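Local coordinates for 3,6-diketocamphane 1,6-monooxygenase (Pseudomonas putida, PDB 4UWM), which oxygenates a diketocamphane to a lactone with reduced FMN and molecular oxygen, as a homodimeric Baeyer-Villiger monooxygenase of the bacterial luciferase family, at residues A63-T68 against S96-G101; H78-P81 against K87-T90; K152-E157 against P196-T201. All blocks are in the same frame, centred on the assembly; numbering follows the deposited sequence.

Interaction 1. Residues A63-T68 against S96-G101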
ATOM      1  N   ALA A  63      -4.479  -0.002   6.481  1.00 12.30           N
ATOM      2  CA  ALA A  63      -5.692  -0.695   6.944  1.00 14.19           C
ATOM      3  C   ALA A  63      -6.019  -0.492   8.436  1.00 15.88           C
ATOM      4  O   ALA A  63      -7.177  -0.556   8.823  1.00 19.90           O
ATOM      5  CB  ALA A  63      -5.623  -2.185   6.625  1.00 12.16           C
ATOM      6  N   ALA A  64      -4.998  -0.276   9.250  1.00 15.90           N
ATOM      7  CA  ALA A  64      -5.154  -0.055  10.681  1.00 16.57           C
ATOM      8  C   ALA A  64      -5.262   1.422  11.057  1.00 20.15           C
ATOM      9  O   ALA A  64      -5.565   1.736  12.217  1.00 18.63           O
ATOM     10  CB  ALA A  64      -3.985  -0.702  11.437  1.00 16.24           C
ATOM     11  N   ALA A  65      -5.011   2.321  10.089  1.00 17.97           N
ATOM     12  CA  ALA A  65      -4.890   3.761  10.361  1.00 21.27           C
ATOM     13  C   ALA A  65      -6.136   4.381  11.006  1.00 21.73           C
ATOM     14  O   ALA A  65      -6.035   5.042  12.049  1.00 27.13           O
ATOM     15  CB  ALA A  65      -4.514   4.524   9.086  1.00 17.22           C
ATOM     16  N   LEU A  66      -7.299   4.178  10.393  1.00 19.26           N
ATOM     17  CA  LEU A  66      -8.507   4.814  10.901  1.00 25.08           C
ATOM     18  C   LEU A  66      -9.160   3.954  11.986  1.00 27.75           C
ATOM     19  O   LEU A  66     -10.194   4.323  12.490  1.00 31.99           O
ATOM     20  CB  LEU A  66      -9.501   5.158   9.775  1.00 21.57           C
ATOM     21  CG  LEU A  66      -8.992   6.030   8.590  1.00 23.46           C
ATOM     22  CD1 LEU A  66     -10.118   6.547   7.713  1.00 21.84           C
ATOM     23  CD2 LEU A  66      -8.146   7.205   9.044  1.00 28.17           C
ATOM     24  N   GLN A  67      -8.530   2.829  12.335  1.00 26.97           N
ATOM     25  CA  GLN A  67      -9.066   1.937  13.370  0.60 28.13           C
ATOM     26  C   GLN A  67      -8.364   2.142  14.701  1.00 25.85           C
ATOM     27  O   GLN A  67      -8.646   1.449  15.672  1.00 27.06           O
ATOM     28  CB  GLN A  67      -8.946   0.465  12.951  0.60 26.75           C
ATOM     29  CG  GLN A  67      -9.776   0.101  11.731  0.60 30.65           C
ATOM     30  CD  GLN A  67      -9.895  -1.391  11.518  0.60 32.59           C
ATOM     31  OE1 GLN A  67     -10.170  -2.152  12.454  0.60 35.80           O
ATOM     32  NE2 GLN A  67      -9.707  -1.822  10.275  0.60 32.07           N
ATOM     33  N   THR A  68      -7.456   3.102  14.750  1.00 21.48           N
ATOM     34  CA  THR A  68      -6.654   3.330  15.936  1.00 20.17           C
ATOM     35  C   THR A  68      -6.615   4.826  16.181  1.00 24.58           C
ATOM     36  O   THR A  68      -6.864   5.610  15.241  1.00 21.42           O
ATOM     37  CB  THR A  68      -5.214   2.802  15.755  1.00 22.50           C
ATOM     38  OG1 THR A  68      -4.655   3.336  14.549  1.00 22.83           O
ATOM     39  CG2 THR A  68      -5.183   1.265  15.663  1.00 21.91           C
ATOM     40  N   SER A  96       1.801   9.213   5.947  1.00 16.85           N
ATOM     41  CA  SER A  96       2.076  10.104   7.096  1.00 15.87           C
ATOM     42  C   SER A  96       0.938  11.097   7.279  1.00 17.08           C
ATOM     43  O   SER A  96       0.472  11.298   8.416  1.00 18.07           O
ATOM     44  CB  SER A  96       3.426  10.836   6.933  1.00 16.98           C
ATOM     45  OG  SER A  96       3.560  11.873   7.896  1.00 19.91           O
ATOM     46  N   GLN A  97       0.459  11.697   6.178  1.00 16.21           N
ATOM     47  CA  GLN A  97      -0.705  12.588   6.245  1.00 15.15           C
ATOM     48  C   GLN A  97      -1.973  11.893   6.751  1.00 18.02           C
ATOM     49  O   GLN A  97      -2.721  12.488   7.544  1.00 17.74           O
ATOM     50  CB  GLN A  97      -1.017  13.277   4.900  1.00 17.76           C
ATOM     51  CG  GLN A  97      -0.039  14.382   4.482  1.00 18.66           C
ATOM     52  CD  GLN A  97      -0.480  15.115   3.212  1.00 17.62           C
ATOM     53  OE1 GLN A  97      -1.661  15.278   2.962  1.00 19.04           O
ATOM     54  NE2 GLN A  97       0.480  15.539   2.401  1.00 18.94           N
ATOM     55  N   ILE A  98      -2.255  10.682   6.240  1.00 14.57           N
ATOM     56  CA  ILE A  98      -3.474   9.951   6.626  0.70 14.22           C
ATOM     57  C   ILE A  98      -3.456   9.703   8.140  1.00 14.34           C
ATOM     58  O   ILE A  98      -4.490   9.819   8.798  1.00 18.69           O
ATOM     59  CB  ILE A  98      -3.602   8.590   5.870  0.70 12.65           C
ATOM     60  CG1 ILE A  98      -3.784   8.820   4.359  0.70 10.66           C
ATOM     61  CG2 ILE A  98      -4.767   7.770   6.404  0.70 12.11           C
ATOM     62  CD1 ILE A  98      -3.609   7.566   3.512  0.70  8.62           C
ATOM     63  N   LEU A  99      -2.280   9.373   8.662  1.00 14.97           N
ATOM     64  CA  LEU A  99      -2.066   9.096  10.079  1.00 16.77           C
ATOM     65  C   LEU A  99      -1.895  10.376  10.940  1.00 19.71           C
ATOM     66  O   LEU A  99      -1.683  10.287  12.144  1.00 20.07           O
ATOM     67  CB  LEU A  99      -0.799   8.263  10.214  1.00 13.51           C
ATOM     68  CG  LEU A  99      -1.001   6.798   9.814  1.00 15.91           C
ATOM     69  CD1 LEU A  99       0.337   6.132   9.568  1.00 13.23           C
ATOM     70  CD2 LEU A  99      -1.793   6.064  10.899  1.00 19.22           C
ATOM     71  N   GLU A 100      -1.930  11.541  10.308  1.00 20.00           N
ATOM     72  CA  GLU A 100      -1.698  12.809  11.009  1.00 23.47           C
ATOM     73  C   GLU A 100      -0.403  12.779  11.822  1.00 22.56           C
ATOM     74  O   GLU A 100      -0.357  13.233  12.954  1.00 23.73           O
ATOM     75  CB  GLU A 100      -2.920  13.172  11.856  1.00 21.92           C
ATOM     76  CG  GLU A 100      -4.138  13.338  10.971  1.00 22.79           C
ATOM     77  CD  GLU A 100      -5.424  13.604  11.715  1.00 32.91           C
ATOM     78  OE1 GLU A 100      -5.665  12.997  12.774  1.00 33.17           O
ATOM     79  OE2 GLU A 100      -6.223  14.402  11.208  1.00 27.73           O
ATOM     80  N   GLY A 101       0.640  12.213  11.219  1.00 22.02           N
ATOM     81  CA  GLY A 101       1.975  12.174  11.808  1.00 21.85           C
ATOM     82  C   GLY A 101       2.251  11.084  12.827  1.00 23.04           C
ATOM     83  O   GLY A 101       3.352  11.040  13.383  1.00 24.55           O
TER
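A65, L66, I98 and L99 meet across this contact mainly through methyl groups, with no ring or planar side chain between them; the flat group beside them is the A64 carbonyl. One face of its plane receives Q67 N, 3.2 Å from A64 O, and the opposite face receives T68 OG1, 3.0 Å from A64 O and tilted 30° from the plane. These bonds close the end of helix 57-65, where A65 to T68 form a type I turn. A65 CB points toward the second segment and touches L99 CD2 at 3.6 Å. L99 brings that methyl over by setting CG anti to its carbonyl carbon (chi1 -76°). In the I98 conformer described, CG2 is 4.2 Å from A65 CB and 4.3 Å from L66 CD2, a looser fit. Helix 85-98 ends here in a Schellman motif, with E100 at positive phi. F23 and R20 of the second subunit pack on I98 and L66, respectively, at the dimer interface. Between the two segments themselves the contact is apolar, while A64 O is bonded within the turn and R102, the residue after G101, adds hydrogen bonds from NH2 to A65 O and between NH1 and T68 OG1.

Interaction 2. Residues H78-P81 against K87-T90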
ATOM      1  N   HIS A  78      11.334  -0.265   5.197  1.00 15.61           N
ATOM      2  CA  HIS A  78      11.264  -0.236   3.728  1.00 13.33           C
ATOM      3  C   HIS A  78      12.649  -0.484   3.154  1.00 13.73           C
ATOM      4  O   HIS A  78      13.629   0.140   3.582  1.00 15.21           O
ATOM      5  CB  HIS A  78      10.736   1.116   3.230  1.00 12.02           C
ATOM      6  CG  HIS A  78       9.256   1.277   3.336  1.00 11.84           C
ATOM      7  ND1 HIS A  78       8.366   0.297   2.940  1.00 11.59           N
ATOM      8  CD2 HIS A  78       8.504   2.337   3.721  1.00 10.81           C
ATOM      9  CE1 HIS A  78       7.126   0.744   3.114  1.00 11.44           C
ATOM     10  NE2 HIS A  78       7.182   1.968   3.608  1.00 10.19           N
ATOM     11  N   LEU A  79      12.741  -1.405   2.211  1.00 13.77           N
ATOM     12  CA  LEU A  79      14.015  -1.737   1.598  1.00 14.33           C
ATOM     13  C   LEU A  79      14.188  -0.824   0.365  1.00 15.63           C
ATOM     14  O   LEU A  79      13.648  -1.081  -0.706  1.00 14.88           O
ATOM     15  CB  LEU A  79      14.090  -3.226   1.237  1.00 14.83           C
ATOM     16  CG  LEU A  79      13.821  -4.140   2.462  1.00 15.53           C
ATOM     17  CD1 LEU A  79      13.961  -5.602   2.103  1.00 14.87           C
ATOM     18  CD2 LEU A  79      14.783  -3.785   3.609  1.00 14.51           C
ATOM     19  N   LEU A  80      14.927   0.258   0.562  1.00 14.85           N
ATOM     20  CA  LEU A  80      15.101   1.298  -0.487  1.00 16.50           C
ATOM     21  C   LEU A  80      15.604   0.825  -1.835  1.00 17.44           C
ATOM     22  O   LEU A  80      15.172   1.365  -2.852  1.00 19.18           O
ATOM     23  CB  LEU A  80      15.926   2.470   0.034  1.00 16.63           C
ATOM     24  CG  LEU A  80      15.492   3.121   1.349  1.00 17.86           C
ATOM     25  CD1 LEU A  80      16.223   4.443   1.548  1.00 19.18           C
ATOM     26  CD2 LEU A  80      13.992   3.334   1.442  1.00 16.54           C
ATOM     27  N   PRO A  81      16.494  -0.194  -1.875  1.00 18.25           N
ATOM     28  CA  PRO A  81      16.939  -0.667  -3.197  1.00 17.09           C
ATOM     29  C   PRO A  81      15.854  -1.319  -4.071  1.00 19.79           C
ATOM     30  O   PRO A  81      16.071  -1.534  -5.265  1.00 21.75           O
ATOM     31  CB  PRO A  81      18.032  -1.679  -2.853  1.00 18.59           C
ATOM     32  CG  PRO A  81      18.498  -1.298  -1.481  1.00 17.69           C
ATOM     33  CD  PRO A  81      17.243  -0.853  -0.788  1.00 19.36           C
ATOM     34  N   LYS A  87       8.305   7.264  -6.201  1.00 13.92           N
ATOM     35  CA  LYS A  87       7.076   6.510  -5.862  1.00 14.10           C
ATOM     36  C   LYS A  87       6.999   6.255  -4.346  1.00 11.83           C
ATOM     37  O   LYS A  87       5.951   6.444  -3.728  1.00 14.24           O
ATOM     38  CB  LYS A  87       7.056   5.193  -6.641  1.00 13.29           C
ATOM     39  CG  LYS A  87       5.753   4.391  -6.569  1.00 12.91           C
ATOM     40  CD  LYS A  87       4.664   5.123  -7.370  1.00 13.71           C
ATOM     41  CE  LYS A  87       3.366   4.354  -7.425  1.00 16.05           C
ATOM     42  NZ  LYS A  87       2.803   4.311  -6.046  1.00 16.73           N
ATOM     43  N   LEU A  88       8.101   5.784  -3.774  1.00 12.75           N
ATOM     44  CA  LEU A  88       8.177   5.508  -2.334  1.00 13.74           C
ATOM     45  C   LEU A  88       8.016   6.787  -1.498  1.00 14.41           C
ATOM     46  O   LEU A  88       7.216   6.853  -0.550  1.00 10.97           O
ATOM     47  CB  LEU A  88       9.482   4.738  -2.012  1.00 13.30           C
ATOM     48  CG  LEU A  88       9.747   4.384  -0.538  1.00 15.03           C
ATOM     49  CD1 LEU A  88       8.539   3.658   0.089  1.00 12.80           C
ATOM     50  CD2 LEU A  88      11.020   3.554  -0.416  1.00 13.32           C
ATOM     51  N   ALA A  89       8.725   7.848  -1.880  1.00 13.88           N
ATOM     52  CA  ALA A  89       8.603   9.113  -1.138  1.00 12.28           C
ATOM     53  C   ALA A  89       7.170   9.624  -1.101  1.00 12.20           C
ATOM     54  O   ALA A  89       6.706  10.097  -0.064  1.00 14.24           O
ATOM     55  CB  ALA A  89       9.537  10.203  -1.739  1.00 13.15           C
ATOM     56  N   THR A  90       6.473   9.554  -2.237  1.00 13.82           N
ATOM     57  CA  THR A  90       5.089  10.029  -2.344  1.00 12.54           C
ATOM     58  C   THR A  90       4.151   9.218  -1.415  1.00 14.37           C
ATOM     59  O   THR A  90       3.317   9.796  -0.722  1.00 12.63           O
ATOM     60  CB  THR A  90       4.583   9.922  -3.811  1.00 16.03           C
ATOM     61  OG1 THR A  90       5.467  10.648  -4.679  1.00 19.03           O
ATOM     62  CG2 THR A  90       3.147  10.472  -3.971  1.00 15.12           C
TER
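L88 reaches from helix 85-98 between H78 and L80 and gives each of them one of its two methyls. The tighter of the two meetings is with L80, where CD2 of L80 and CD2 of L88 come to 3.5 Å and the side chains cross at about a right angle. The other branch makes a longer contact: L88 CD1 stands over one face of the H78 imidazole, 4.0 Å from the ring centroid and 16° off the ring normal, in a CH-pi contact displaced toward the CD2 rim. L88 can serve both because CG lies anti to its backbone N (chi1 179°), which carries the branch point straight out from the helix toward the strand end. H78 ND1 is hydrogen-bonded to E45 OE1, which probably limits rotation of the ring, and E45 OE2, bonded to the backbone N of L79, helps hold that carboxylate in place. By contrast L79, partly exposed, has its CB directed away from the helix. The buried K87 and T90 face Q83 and P55 of the second subunit, respectively. The contact belongs to the beta-alpha-beta unit of strand 72-79, helix 85-98 and strand 105-108: backbone bonds join H78 to G106 and G108 of the latter strand and L80, in the 3-10 segment after strand 72-79, to G108, while M150 of helix 139-155 packs on both L80 and L88.

Interaction 3. Residues K152-E157 against P196-T201. With FMN (flavin mononucleotide), chain C.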
ATOM      1  N   LYS A 152      14.593  15.132  -1.038  1.00 22.52           N
ATOM      2  CA  LYS A 152      14.352  16.268  -1.954  1.00 24.37           C
ATOM      3  C   LYS A 152      12.900  16.293  -2.468  1.00 24.63           C
ATOM      4  O   LYS A 152      12.291  17.366  -2.612  1.00 24.29           O
ATOM      5  CB  LYS A 152      15.396  16.288  -3.073  1.00 26.17           C
ATOM      6  CG  LYS A 152      16.819  16.481  -2.561  1.00 27.59           C
ATOM      7  CD  LYS A 152      17.847  16.229  -3.660  1.00 31.97           C
ATOM      8  CE  LYS A 152      17.992  17.450  -4.572  1.00 32.11           C
ATOM      9  NZ  LYS A 152      18.565  18.618  -3.841  1.00 33.32           N
ATOM     10  N   ILE A 153      12.313  15.118  -2.692  1.00 20.68           N
ATOM     11  CA  ILE A 153      10.906  15.076  -3.069  0.60 21.83           C
ATOM     12  C   ILE A 153      10.041  15.637  -1.944  1.00 21.46           C
ATOM     13  O   ILE A 153       9.128  16.411  -2.210  1.00 20.32           O
ATOM     14  CB  ILE A 153      10.458  13.674  -3.513  0.60 23.08           C
ATOM     15  CG1 ILE A 153      10.971  13.416  -4.928  0.60 22.87           C
ATOM     16  CG2 ILE A 153       8.929  13.543  -3.493  0.60 22.91           C
ATOM     17  CD1 ILE A 153      11.393  11.994  -5.162  0.60 20.70           C
ATOM     18  N   TRP A 154      10.346  15.277  -0.690  1.00 22.07           N
ATOM     19  CA  TRP A 154       9.562  15.784   0.451  1.00 19.96           C
ATOM     20  C   TRP A 154       9.642  17.305   0.596  1.00 24.54           C
ATOM     21  O   TRP A 154       8.690  17.931   1.085  1.00 24.50           O
ATOM     22  CB  TRP A 154       9.976  15.133   1.784  1.00 19.67           C
ATOM     23  CG  TRP A 154       9.704  13.648   1.844  1.00 21.82           C
ATOM     24  CD1 TRP A 154       8.634  12.975   1.295  1.00 23.09           C
ATOM     25  CD2 TRP A 154      10.509  12.656   2.492  1.00 19.60           C
ATOM     26  NE1 TRP A 154       8.729  11.628   1.569  1.00 19.26           N
ATOM     27  CE2 TRP A 154       9.871  11.395   2.285  1.00 19.13           C
ATOM     28  CE3 TRP A 154      11.710  12.699   3.213  1.00 19.13           C
ATOM     29  CZ2 TRP A 154      10.408  10.193   2.763  1.00 18.15           C
ATOM     30  CZ3 TRP A 154      12.247  11.501   3.705  1.00 20.38           C
ATOM     31  CH2 TRP A 154      11.591  10.258   3.472  1.00 18.37           C
ATOM     32  N   LYS A 155      10.788  17.877   0.210  1.00 25.00           N
ATOM     33  CA  LYS A 155      10.991  19.342   0.236  1.00 28.97           C
ATOM     34  C   LYS A 155      10.190  20.102  -0.828  1.00 24.63           C
ATOM     35  O   LYS A 155       9.897  21.282  -0.665  1.00 28.84           O
ATOM     36  CB  LYS A 155      12.483  19.680   0.145  1.00 28.84           C
ATOM     37  CG  LYS A 155      13.170  19.514   1.486  1.00 32.04           C
ATOM     38  CD  LYS A 155      14.654  19.787   1.413  1.00 40.06           C
ATOM     39  CE  LYS A 155      15.236  19.642   2.805  1.00 43.65           C
ATOM     40  NZ  LYS A 155      16.587  19.035   2.748  1.00 52.71           N
ATOM     41  N   ARG A 156       9.826  19.418  -1.902  1.00 21.67           N
ATOM     42  CA  ARG A 156       8.991  20.001  -2.953  1.00 23.81           C
ATOM     43  C   ARG A 156       9.645  21.234  -3.627  1.00 24.23           C
ATOM     44  O   ARG A 156       8.955  22.194  -3.964  1.00 26.18           O
ATOM     45  CB  ARG A 156       7.581  20.329  -2.431  1.00 24.11           C
ATOM     46  CG  ARG A 156       6.802  19.070  -2.045  1.00 25.70           C
ATOM     47  CD  ARG A 156       5.410  19.381  -1.539  1.00 22.64           C
ATOM     48  NE  ARG A 156       4.435  19.649  -2.605  1.00 24.26           N
ATOM     49  CZ  ARG A 156       3.855  20.837  -2.792  1.00 24.97           C
ATOM     50  NH1 ARG A 156       4.163  21.853  -2.006  1.00 26.99           N
ATOM     51  NH2 ARG A 156       2.980  21.016  -3.755  1.00 27.13           N
ATOM     52  N   GLU A 157      10.968  21.209  -3.750  1.00 26.85           N
ATOM     53  CA  GLU A 157      11.699  22.210  -4.525  0.60 26.37           C
ATOM     54  C   GLU A 157      12.166  21.550  -5.821  1.00 29.19           C
ATOM     55  O   GLU A 157      12.675  20.424  -5.795  1.00 26.02           O
ATOM     56  CB  GLU A 157      12.907  22.764  -3.747  0.60 29.73           C
ATOM     57  CG  GLU A 157      12.561  23.675  -2.567  0.60 32.81           C
ATOM     58  CD  GLU A 157      12.345  25.135  -2.944  0.60 39.89           C
ATOM     59  OE1 GLU A 157      11.873  25.444  -4.066  0.60 34.63           O
ATOM     60  OE2 GLU A 157      12.648  25.999  -2.096  0.60 51.41           O
ATOM     61  N   PRO A 196       9.779  12.533   7.633  1.00 24.22           N
ATOM     62  CA  PRO A 196       9.437  11.865   8.892  1.00 21.73           C
ATOM     63  C   PRO A 196      10.711  11.582   9.669  1.00 18.78           C
ATOM     64  O   PRO A 196      11.817  11.578   9.088  1.00 17.60           O
ATOM     65  CB  PRO A 196       8.819  10.536   8.414  1.00 19.74           C
ATOM     66  CG  PRO A 196       9.587  10.232   7.172  1.00 19.51           C
ATOM     67  CD  PRO A 196       9.816  11.580   6.503  1.00 19.64           C
ATOM     68  N   GLU A 197      10.582  11.308  10.965  1.00 18.44           N
ATOM     69  CA  GLU A 197      11.715  10.759  11.690  1.00 20.57           C
ATOM     70  C   GLU A 197      12.104   9.428  11.046  1.00 21.23           C
ATOM     71  O   GLU A 197      11.220   8.637  10.705  1.00 20.70           O
ATOM     72  CB  GLU A 197      11.374  10.564  13.167  1.00 22.51           C
ATOM     73  CG  GLU A 197      12.513   9.952  13.969  1.00 26.40           C
ATOM     74  CD  GLU A 197      12.326  10.089  15.473  1.00 31.12           C
ATOM     75  OE1 GLU A 197      11.285  10.633  15.897  1.00 30.98           O
ATOM     76  OE2 GLU A 197      13.225   9.647  16.218  1.00 29.76           O
ATOM     77  N   ILE A 198      13.405   9.203  10.876  1.00 18.84           N
ATOM     78  CA  ILE A 198      13.927   8.034  10.165  1.00 18.70           C
ATOM     79  C   ILE A 198      14.647   7.122  11.155  1.00 26.92           C
ATOM     80  O   ILE A 198      15.389   7.609  12.017  1.00 24.71           O
ATOM     81  CB  ILE A 198      14.843   8.460   8.990  1.00 19.97           C
ATOM     82  CG1 ILE A 198      13.994   9.136   7.905  1.00 21.37           C
ATOM     83  CG2 ILE A 198      15.663   7.310   8.439  1.00 20.89           C
ATOM     84  CD1 ILE A 198      14.792   9.709   6.755  1.00 24.27           C
ATOM     85  N   ALA A 199      14.379   5.813  11.056  1.00 22.08           N
ATOM     86  CA  ALA A 199      15.007   4.802  11.898  1.00 20.16           C
ATOM     87  C   ALA A 199      15.799   3.798  11.087  1.00 22.09           C
ATOM     88  O   ALA A 199      15.518   3.582   9.908  1.00 20.05           O
ATOM     89  CB  ALA A 199      13.950   4.109  12.748  1.00 21.85           C
ATOM     90  N   VAL A 200      16.830   3.217  11.706  1.00 21.09           N
ATOM     91  CA  VAL A 200      17.569   2.115  11.088  0.60 23.36           C
ATOM     92  C   VAL A 200      17.806   1.043  12.153  1.00 25.80           C
ATOM     93  O   VAL A 200      17.850   1.339  13.343  1.00 30.21           O
ATOM     94  CB  VAL A 200      18.912   2.535  10.432  0.60 25.04           C
ATOM     95  CG1 VAL A 200      18.716   3.636   9.397  0.60 26.74           C
ATOM     96  CG2 VAL A 200      19.942   2.944  11.474  0.60 25.37           C
ATOM     97  N   THR A 201      17.902  -0.213  11.722  1.00 26.24           N
ATOM     98  CA  THR A 201      18.118  -1.329  12.638  0.50 27.83           C
ATOM     99  C   THR A 201      19.550  -1.806  12.511  1.00 28.89           C
ATOM    100  O   THR A 201      20.085  -1.872  11.412  1.00 28.60           O
ATOM    101  CB  THR A 201      17.181  -2.534  12.363  0.50 25.80           C
ATOM    102  OG1 THR A 201      17.370  -2.995  11.023  0.50 27.36           O
ATOM    103  CG2 THR A 201      15.727  -2.164  12.566  0.50 22.20           C
TER
HETATM  104  N1  FMN C 400      16.142  -5.535   9.871  0.60 52.04           N
HETATM  105  C2  FMN C 400      15.098  -4.658   9.813  0.60 49.03           C
HETATM  106  O2  FMN C 400      15.174  -3.662   9.063  0.60 46.98           O
HETATM  107  N3  FMN C 400      13.976  -4.814  10.539  0.60 52.66           N
HETATM  108  C4  FMN C 400      13.804  -5.846  11.375  0.60 55.58           C
HETATM  109  O4  FMN C 400      12.744  -5.941  12.026  0.60 57.96           O
HETATM  110  C4A FMN C 400      14.891  -6.858  11.501  0.60 53.37           C
HETATM  111  N5  FMN C 400      14.791  -7.931  12.318  0.60 53.19           N
HETATM  112  C5A FMN C 400      15.792  -8.842  12.420  0.60 63.85           C
HETATM  113  C6  FMN C 400      15.656  -9.936  13.277  0.60 65.18           C
HETATM  114  C7  FMN C 400      16.674 -10.882  13.395  0.60 66.82           C
HETATM  115  C7M FMN C 400      16.507 -12.057  14.327  0.60 63.71           C
HETATM  116  C8  FMN C 400      17.920 -10.713  12.591  0.60 70.45           C
HETATM  117  C8M FMN C 400      19.051 -11.701  12.678  0.60 73.77           C
HETATM  118  C9  FMN C 400      18.059  -9.623  11.737  0.60 70.97           C
HETATM  119  C9A FMN C 400      17.046  -8.674  11.617  0.60 65.29           C
HETATM  120  N10 FMN C 400      17.184  -7.557  10.751  0.60 64.77           N
HETATM  121  C10 FMN C 400      16.110  -6.632  10.673  0.60 57.13           C
HETATM  122  C1' FMN C 400      18.402  -7.384   9.936  0.60 59.12           C
HETATM  123  C2' FMN C 400      19.398  -6.443  10.596  0.60 56.71           C
HETATM  124  O2' FMN C 400      18.695  -5.275  11.016  0.60 47.28           O
HETATM  125  C3' FMN C 400      20.506  -6.053   9.622  0.60 57.22           C
HETATM  126  O3' FMN C 400      21.607  -6.955   9.800  0.60 65.47           O
HETATM  127  C4' FMN C 400      20.936  -4.600   9.838  0.60 50.39           C
HETATM  128  O4' FMN C 400      19.996  -3.709   9.222  0.60 51.25           O
HETATM  129  C5' FMN C 400      22.342  -4.302   9.330  0.60 46.99           C
HETATM  130  O5' FMN C 400      23.188  -4.436  10.463  0.60 40.44           O
HETATM  131  P   FMN C 400      24.700  -3.912  10.520  0.60 34.63           P
HETATM  132  O1P FMN C 400      24.762  -2.620   9.769  0.60 33.41           O
HETATM  133  O2P FMN C 400      24.862  -3.757  12.003  0.60 34.19           O
HETATM  134  O3P FMN C 400      25.477  -5.039   9.901  0.60 39.47           O
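Where the chain enters barrel strand 198-202, P196 lies across the indole of W154, which projects from the last turn of helix 139-155. P196 CD sits over the six-membered ring, 3.7 Å from its centroid and 13° off the normal, a CH-pi contact in which the two side chains cross at about a right angle. I198 comes instead to the indole edge, its CD1 4.4 Å from W154 CZ3. With CG anti to the carbonyl carbon (chi1 -64°), W154 extends toward the strand, and its NE1 gives a hydrogen bond to A89 O of helix 85-98. With an alanine in place of W154, P196 and I198 would lose the indole they pack on, which would probably open a gap between helix and strand and leave A89 O without this donor. In the TIM-barrel fold of this family, cofactors bind at the C-terminal ends of the parallel strands, and this strand follows the rule: its far end, T201, belongs to the FMN site. There FMN O4' donates to T201 O at 2.9 Å, and in the conformer described T201 OG1 is 2.6 Å from FMN O2'. Back at the strand entrance, L105 of the adjoining strand 105-108 touches W154, P196 and I198.

From the N terminus, the chain first reaches helix 57-65, whose end opens interaction 1. Before that contact closes at residues 96-101, strand 72-79 and most of helix 85-98 go by, and interaction 2 closes a tight connection of five residues between them; it therefore lies wholly within the larger loop. Interaction 3 begins later and crosses neither: its 38 intervening residues include the antiparallel hairpin 159-162/167-170. Interaction 1 joins helices 57-65 and 85-98, interaction 2 joins helix 85-98 to the end of strand 72-79, and interaction 3 joins helix 139-155 to the start of strand 198-202. Helix 139-155 packs against helix 85-98, and the centres of interactions 2 and 3 are about 10 Å apart. Interactions 1 and 2 also border the second subunit.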